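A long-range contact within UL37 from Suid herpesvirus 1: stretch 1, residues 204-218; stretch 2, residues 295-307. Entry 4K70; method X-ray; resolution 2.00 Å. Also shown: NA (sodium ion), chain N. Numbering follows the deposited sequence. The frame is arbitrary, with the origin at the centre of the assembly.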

# COMPACT_ATOMS: atom_id res chain seq x y z
N GLU A 204 -13.58 -6.27 27.12
CA GLU A 204 -14.47 -6.41 28.27
C GLU A 204 -14.21 -5.38 29.34
O GLU A 204 -14.99 -5.25 30.29
CB GLU A 204 -14.33 -7.81 28.88
CG GLU A 204 -14.75 -8.96 27.97
CD GLU A 204 -16.26 -9.08 27.83
OE1 GLU A 204 -17.00 -8.37 28.54
OE2 GLU A 204 -16.71 -9.91 27.00
N GLY A 205 -13.10 -4.66 29.22
CA GLY A 205 -12.76 -3.61 30.16
C GLY A 205 -13.30 -2.26 29.72
O GLY A 205 -13.07 -1.24 30.36
N LEU A 206 -14.03 -2.25 28.61
CA LEU A 206 -14.63 -1.02 28.11
C LEU A 206 -16.10 -0.99 28.50
O LEU A 206 -16.73 -2.04 28.65
CB LEU A 206 -14.45 -0.92 26.59
CG LEU A 206 -13.32 -0.06 26.02
CD1 LEU A 206 -12.16 0.11 26.98
CD2 LEU A 206 -12.83 -0.61 24.71
N LYS A 207 -16.66 0.21 28.67
CA LYS A 207 -18.09 0.32 29.00
C LYS A 207 -18.96 -0.14 27.84
O LYS A 207 -18.55 -0.06 26.67
CB LYS A 207 -18.44 1.76 29.38
CG LYS A 207 -17.64 2.29 30.55
CD LYS A 207 -17.96 3.75 30.78
CE LYS A 207 -17.14 4.30 31.95
NZ LYS A 207 -17.56 5.69 32.24
N PRO A 208 -20.15 -0.66 28.15
CA PRO A 208 -21.10 -1.12 27.14
C PRO A 208 -21.33 -0.08 26.04
O PRO A 208 -21.31 -0.44 24.86
CB PRO A 208 -22.39 -1.35 27.94
CG PRO A 208 -21.93 -1.59 29.34
CD PRO A 208 -20.68 -0.80 29.53
N LEU A 209 -21.53 1.19 26.41
CA LEU A 209 -21.78 2.23 25.41
C LEU A 209 -20.62 2.37 24.42
O LEU A 209 -20.83 2.48 23.22
CB LEU A 209 -22.04 3.59 26.08
CG LEU A 209 -22.27 4.76 25.11
CD1 LEU A 209 -23.47 4.47 24.22
CD2 LEU A 209 -22.46 6.06 25.86
N THR A 210 -19.39 2.37 24.94
CA THR A 210 -18.21 2.48 24.10
C THR A 210 -18.17 1.32 23.09
O THR A 210 -17.92 1.52 21.90
CB THR A 210 -16.93 2.47 24.97
OG1 THR A 210 -16.95 3.58 25.89
CG2 THR A 210 -15.69 2.56 24.10
N ARG A 211 -18.41 0.11 23.59
CA ARG A 211 -18.34 -1.09 22.77
C ARG A 211 -19.41 -1.08 21.71
O ARG A 211 -19.16 -1.47 20.57
CB ARG A 211 -18.46 -2.34 23.64
CG ARG A 211 -17.26 -2.52 24.56
CD ARG A 211 -17.46 -3.66 25.53
NE ARG A 211 -17.43 -4.95 24.85
CZ ARG A 211 -17.60 -6.12 25.47
NH1 ARG A 211 -17.81 -6.15 26.78
NH2 ARG A 211 -17.55 -7.24 24.78
N ALA A 212 -20.61 -0.61 22.07
CA ALA A 212 -21.70 -0.48 21.11
C ALA A 212 -21.38 0.50 19.98
O ALA A 212 -21.69 0.24 18.81
CB ALA A 212 -22.99 -0.06 21.82
N LEU A 213 -20.74 1.62 20.31
CA LEU A 213 -20.43 2.64 19.31
C LEU A 213 -19.36 2.13 18.35
O LEU A 213 -19.46 2.33 17.14
CB LEU A 213 -20.01 3.96 19.99
CG LEU A 213 -21.15 4.69 20.71
CD1 LEU A 213 -20.67 5.90 21.58
CD2 LEU A 213 -22.20 5.14 19.68
N PHE A 214 -18.34 1.46 18.89
CA PHE A 214 -17.33 0.83 18.06
C PHE A 214 -17.94 -0.15 17.06
O PHE A 214 -17.55 -0.17 15.90
CB PHE A 214 -16.25 0.13 18.91
CG PHE A 214 -15.09 1.02 19.26
CD1 PHE A 214 -14.18 1.41 18.28
CD2 PHE A 214 -14.91 1.48 20.56
CE1 PHE A 214 -13.11 2.24 18.60
CE2 PHE A 214 -13.84 2.30 20.88
CZ PHE A 214 -12.94 2.68 19.90
N ALA A 215 -18.90 -0.95 17.51
CA ALA A 215 -19.59 -1.89 16.62
C ALA A 215 -20.23 -1.16 15.45
O ALA A 215 -20.18 -1.62 14.31
CB ALA A 215 -20.65 -2.69 17.38
N LEU A 216 -20.83 -0.00 15.74
CA LEU A 216 -21.44 0.81 14.69
C LEU A 216 -20.40 1.33 13.72
O LEU A 216 -20.64 1.33 12.51
CB LEU A 216 -22.25 1.96 15.27
CG LEU A 216 -23.48 1.51 16.06
CD1 LEU A 216 -24.33 2.72 16.50
CD2 LEU A 216 -24.30 0.55 15.22
N THR A 217 -19.25 1.78 14.21
CA THR A 217 -18.20 2.21 13.29
C THR A 217 -17.79 1.06 12.35
O THR A 217 -17.50 1.27 11.17
CB THR A 217 -16.95 2.79 14.00
OG1 THR A 217 -16.22 1.74 14.65
CG2 THR A 217 -17.33 3.89 15.01
N ILE A 218 -17.78 -0.16 12.88
CA ILE A 218 -17.38 -1.32 12.09
C ILE A 218 -18.45 -1.63 11.04
O ILE A 218 -18.15 -1.88 9.87
CB ILE A 218 -17.14 -2.56 12.98
CG1 ILE A 218 -15.91 -2.34 13.86
CG2 ILE A 218 -16.96 -3.81 12.11
CD1 ILE A 218 -15.83 -3.30 15.04
NA NA N . -17.15 -5.87 30.98
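Stretch 2 (295-307) LALLDPGAQAVHV

The contact between these two stretches of UL37 is a loop laid along one side of a helix, held at the helix's N-terminal end by a buried aspartate and farther along by apolar packing around a valine. It illustrates a general principle: a segment with little regular structure can be fixed in place when polar groups define its position at a helix start and nonpolar side chains fill the space beyond.

Stretch 1 enters as a loop and becomes helical at Pro208, with Lys207 at the N-cap position. Stretch 2 is mostly loop or turn, with a type I beta turn from Asp299 to Ala302, closed by Ala302 N to Asp299 O at 2.9 Å, and a 3-10 segment that includes Val305. From Asp299 onward it runs broadly in the same direction as the helix: the CA of Asp299 lies 6.7 Å from that of Lys207, and the CA of Val305 lies 6.3 Å from that of Leu213. Together the two stretches bury 644 Å².

Asp299 points toward the helix start, and its OD2 accepts two hydrogen bonds, from Lys207 N at 2.9 Å and from Thr210 OG1 at 2.7 Å. A single carboxylate oxygen thus joins the backbone before the helix to a side chain in its first turn. A water extends the link, donating to Asp299 OD1 at 2.7 Å and to Gly205 O at 2.9 Å. A second water donates to Thr210 OG1 at 2.7 Å and to Ala302 O at 2.8 Å while accepting from Asp299 N at 3.0 Å, so both ends of the turn are tied to the same threonine.

The extended side chain of Lys207 reaches back along the residues preceding Asp299, where its NZ donates to Leu298 O at 3.0 Å. Nearby, the CB of Leu298 points away from the helix, yet the end of the side chain returns, bringing its CD2 to 3.5 Å from Leu209 CD2.

Farther along, apolar contacts take over. Val305 has the largest area covered by the partner stretch. Its CG1 packs 3.9 Å from Leu213 CB, and its CG2, also close to that leucine, sits almost directly over one face of the Phe214 ring, 3.7 Å from the ring centroid, in a CH-pi contact. Ala302 CB approaches the edge of that ring, 4.2 Å from Phe214 CE2. Beyond the valine, Leu213 CD1 lies 3.7 Å from His306 CB, carrying the packing one residue past the 3-10 segment, to the N-cap of the helix that follows.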

# COMPACT_ATOMS: atom_id res chain seq x y z
N LEU A 295 -19.52 12.61 29.46
CA LEU A 295 -18.13 12.13 29.41
C LEU A 295 -17.82 11.07 30.47
O LEU A 295 -17.11 10.09 30.20
CB LEU A 295 -17.15 13.30 29.49
CG LEU A 295 -16.57 13.76 28.14
CD1 LEU A 295 -17.30 13.11 26.98
CD2 LEU A 295 -16.63 15.26 28.01
N ALA A 296 -18.35 11.27 31.67
CA ALA A 296 -18.23 10.29 32.74
C ALA A 296 -18.87 8.95 32.37
O ALA A 296 -18.59 7.93 33.00
CB ALA A 296 -18.85 10.83 34.02
N LEU A 297 -19.72 8.94 31.35
CA LEU A 297 -20.36 7.71 30.89
C LEU A 297 -19.58 7.05 29.76
O LEU A 297 -20.04 6.06 29.17
CB LEU A 297 -21.80 7.98 30.44
CG LEU A 297 -22.89 8.09 31.51
CD1 LEU A 297 -22.27 8.39 32.85
CD2 LEU A 297 -23.91 9.16 31.14
N LEU A 298 -18.41 7.60 29.45
CA LEU A 298 -17.58 7.09 28.37
C LEU A 298 -16.23 6.65 28.91
O LEU A 298 -15.91 6.89 30.07
CB LEU A 298 -17.38 8.17 27.29
CG LEU A 298 -18.63 8.66 26.55
CD1 LEU A 298 -18.28 9.82 25.62
CD2 LEU A 298 -19.30 7.53 25.76
N ASP A 299 -15.43 5.99 28.08
CA ASP A 299 -14.09 5.62 28.50
C ASP A 299 -13.09 6.75 28.23
O ASP A 299 -13.11 7.36 27.16
CB ASP A 299 -13.66 4.30 27.87
CG ASP A 299 -14.38 3.12 28.49
OD1 ASP A 299 -13.94 2.67 29.57
OD2 ASP A 299 -15.38 2.65 27.90
N PRO A 300 -12.23 7.04 29.21
CA PRO A 300 -11.41 8.26 29.18
C PRO A 300 -10.51 8.32 27.95
O PRO A 300 -10.26 9.41 27.43
CB PRO A 300 -10.58 8.17 30.46
CG PRO A 300 -11.29 7.17 31.33
CD PRO A 300 -11.95 6.20 30.39
N GLY A 301 -10.04 7.16 27.49
CA GLY A 301 -9.17 7.10 26.33
C GLY A 301 -9.88 7.04 24.99
O GLY A 301 -9.24 7.17 23.96
N ALA A 302 -11.20 6.86 25.00
CA ALA A 302 -11.95 6.70 23.75
C ALA A 302 -13.25 7.50 23.67
O ALA A 302 -14.25 6.99 23.16
CB ALA A 302 -12.25 5.22 23.51
N GLN A 303 -13.25 8.73 24.16
CA GLN A 303 -14.48 9.54 24.18
C GLN A 303 -14.95 9.89 22.78
O GLN A 303 -16.14 10.01 22.53
CB GLN A 303 -14.28 10.81 25.01
CG GLN A 303 -14.02 10.55 26.50
CD GLN A 303 -13.53 11.77 27.27
OE1 GLN A 303 -13.14 12.78 26.69
NE2 GLN A 303 -13.54 11.67 28.60
N ALA A 304 -13.99 10.05 21.86
CA ALA A 304 -14.29 10.47 20.50
C ALA A 304 -15.14 9.45 19.74
O ALA A 304 -15.71 9.78 18.69
CB ALA A 304 -13.02 10.78 19.73
N VAL A 305 -15.22 8.21 20.25
CA VAL A 305 -16.07 7.21 19.60
C VAL A 305 -17.55 7.61 19.70
O VAL A 305 -18.38 7.14 18.92
CB VAL A 305 -15.85 5.78 20.16
CG1 VAL A 305 -16.69 5.56 21.40
CG2 VAL A 305 -16.20 4.75 19.09
N HIS A 306 -17.87 8.47 20.66
CA HIS A 306 -19.18 9.12 20.72
C HIS A 306 -18.99 10.42 19.95
O HIS A 306 -18.77 11.47 20.53
CB HIS A 306 -19.57 9.37 22.18
CG HIS A 306 -20.88 10.07 22.36
ND1 HIS A 306 -21.74 10.34 21.32
CD2 HIS A 306 -21.49 10.54 23.48
CE1 HIS A 306 -22.82 10.95 21.79
NE2 HIS A 306 -22.69 11.08 23.09
N VAL A 307 -19.01 10.34 18.62
CA VAL A 307 -18.53 11.45 17.80
C VAL A 307 -19.47 12.66 17.86
O VAL A 307 -19.03 13.80 17.74
CB VAL A 307 -18.25 10.99 16.35
CG1 VAL A 307 -19.56 10.80 15.58
CG2 VAL A 307 -17.31 11.97 15.63
O HOH W 1 -14.59 0.90 31.50
O HOH W 2 -15.88 5.88 25.12